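MutT/nudix family protein (Streptococcus pneumoniae, PDB 4HFQ) hydrolyses UDP-X compounds as a Nudix diphosphatase, acting on nucleotide-linked precursors of peptidoglycan biosynthesis. Local coordinates at the interface of chains A and B. Sequence-based numbering; all coordinates share one arbitrary frame. Chains: chain A/B, MutT/nudix family protein.

The interface of chains A and B. Residues chain A 7, 138-140, 180; chain B 57-61.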
loop_
_atom_site.group_PDB
_atom_site.type_symbol
_atom_site.label_atom_id
_atom_site.label_comp_id
_atom_site.label_asym_id
_atom_site.label_seq_id
_atom_site.Cartn_x
_atom_site.Cartn_y
_atom_site.Cartn_z
ATOM N N VAL A 7 6.331 15.660 -3.103
ATOM C CA VAL A 7 6.071 14.353 -3.707
ATOM C C VAL A 7 4.911 13.640 -3.018
ATOM O O VAL A 7 4.048 13.091 -3.712
ATOM C CB VAL A 7 7.351 13.490 -3.748
ATOM C CG1 VAL A 7 7.040 12.051 -4.131
ATOM C CG2 VAL A 7 8.344 14.098 -4.735
ATOM N N LEU A 138 11.133 6.996 -0.289
ATOM C CA LEU A 138 10.063 7.700 -0.955
ATOM C C LEU A 138 10.281 7.748 -2.462
ATOM O O LEU A 138 11.401 7.983 -2.952
ATOM C CB LEU A 138 9.932 9.108 -0.391
ATOM C CG LEU A 138 8.811 9.968 -1.003
ATOM C CD1 LEU A 138 7.418 9.412 -0.738
ATOM C CD2 LEU A 138 8.919 11.397 -0.477
ATOM N N GLN A 139 9.211 7.510 -3.209
ATOM C CA GLN A 139 9.264 7.473 -4.666
ATOM C C GLN A 139 7.859 7.745 -5.218
ATOM O O GLN A 139 6.890 7.839 -4.446
ATOM C CB GLN A 139 9.861 6.151 -5.163
ATOM C CG GLN A 139 9.181 4.929 -4.551
ATOM C CD GLN A 139 9.940 3.661 -4.829
ATOM O OE1 GLN A 139 9.810 3.070 -5.888
ATOM N NE2 GLN A 139 10.757 3.239 -3.855
ATOM N N SER A 140 7.743 7.857 -6.539
ATOM C CA SER A 140 6.481 8.323 -7.133
ATOM C C SER A 140 5.301 7.444 -6.720
ATOM O O SER A 140 4.213 7.976 -6.417
ATOM C CB SER A 140 6.596 8.432 -8.647
ATOM O OG SER A 140 6.958 7.213 -9.236
ATOM N N LYS A 180 16.035 2.498 -3.536
ATOM C CA LYS A 180 14.599 2.498 -3.841
ATOM C C LYS A 180 14.008 1.112 -3.648
ATOM O O LYS A 180 12.785 0.979 -3.516
ATOM C CB LYS A 180 14.344 2.998 -5.266
ATOM C CG LYS A 180 14.820 4.425 -5.539
ATOM C CD LYS A 180 13.929 5.475 -4.902
ATOM C CE LYS A 180 14.513 6.852 -5.186
ATOM N NZ LYS A 180 13.504 7.936 -5.094
ATOM N N GLU B 57 14.583 13.226 -8.802
ATOM C CA GLU B 57 15.292 12.114 -8.152
ATOM C C GLU B 57 14.467 11.422 -7.044
ATOM O O GLU B 57 14.583 10.215 -6.832
ATOM C CB GLU B 57 16.655 12.585 -7.637
ATOM C CG GLU B 57 17.605 12.959 -8.767
ATOM C CD GLU B 57 17.721 11.850 -9.796
ATOM O OE1 GLU B 57 18.105 10.724 -9.407
ATOM O OE2 GLU B 57 17.408 12.088 -10.986
ATOM N N VAL B 58 13.631 12.174 -6.341
ATOM C CA VAL B 58 12.708 11.550 -5.389
ATOM C C VAL B 58 11.615 10.754 -6.110
ATOM O O VAL B 58 11.275 9.640 -5.702
ATOM C CB VAL B 58 12.140 12.573 -4.391
ATOM C CG1 VAL B 58 11.130 11.904 -3.462
ATOM C CG2 VAL B 58 13.282 13.147 -3.582
ATOM N N LEU B 59 11.125 11.267 -7.225
ATOM C CA LEU B 59 10.044 10.590 -7.943
ATOM C C LEU B 59 10.464 9.258 -8.536
ATOM O O LEU B 59 9.670 8.326 -8.625
ATOM C CB LEU B 59 9.487 11.497 -9.044
ATOM C CG LEU B 59 8.584 12.618 -8.544
ATOM C CD1 LEU B 59 8.355 13.600 -9.667
ATOM C CD2 LEU B 59 7.247 12.128 -8.008
ATOM N N LYS B 60 11.715 9.154 -8.967
ATOM C CA LYS B 60 12.164 7.910 -9.595
ATOM C C LYS B 60 12.158 6.715 -8.624
ATOM O O LYS B 60 12.419 6.896 -7.442
ATOM C CB LYS B 60 13.562 8.083 -10.207
ATOM C CG LYS B 60 13.579 8.996 -11.424
ATOM C CD LYS B 60 14.992 9.261 -11.931
ATOM C CE LYS B 60 14.907 10.301 -13.030
ATOM N NZ LYS B 60 16.252 10.647 -13.559
ATOM N N PRO B 61 11.866 5.493 -9.125
ATOM C CA PRO B 61 11.544 5.170 -10.509
ATOM C C PRO B 61 10.137 5.615 -10.891
ATOM O O PRO B 61 9.198 5.592 -10.062
ATOM C CB PRO B 61 11.671 3.643 -10.550
ATOM C CG PRO B 61 11.254 3.229 -9.175
ATOM C CD PRO B 61 11.870 4.272 -8.283
HETATM O O HOH W 1 8.074 4.408 -7.728
HETATM O O HOH W 2 15.266 9.944 -3.763
#
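A:Lys180 reaches the C-terminal end of helix 52-59 of chain B, where it meets the carbonyls of B:Glu57 and B:Val58 and, just beyond the helix, B:Lys60. The two-fold symmetric interface joins two copies of this Nudix hydrolase in the deposited assembly, which may be the biological dimer. Polar contacts centre on the lysine ammonium. NZ lies 2.8 Å from the carbonyl O of B:Lys60, nearly along the C=O axis (162°), and 3.1 Å from O of B:Glu57, on a lone pair in the carbonyl plane. The carbonyl O of B:Val58, 2.9 Å from NZ, is a further acceptor, and A:Leu138 O lies 3.0 Å from NZ within its own chain, so the ammonium N-H groups must be shared among the carbonyls. The ammonium thus caps the helix end, where its charge would be expected to suit the converging carbonyls. A bend at chi2 (-74°) precedes the extended outer part of the lysine chain, which runs antiparallel alongside B:Pro61, CG lying 4.0 Å from its CD.

A:Ser140 binds B:Leu59 at the helix end and B:Pro61 beyond it: its N donates to B:Leu59 O at 2.9 Å, from 32° off the carbonyl plane, and its OG donates to B:Pro61 O at 2.9 Å. Water 1 links B:Pro61 O to OE1 of A:Gln139, whose NE2 is held by A:Lys180 O in the amide plane.

The CG1 branch of B:Val58 lies against A:Leu138 CD2 at 3.7 Å and against A:Val7 CG2, while B:Leu59 CD2 touches A:Val7 CG1.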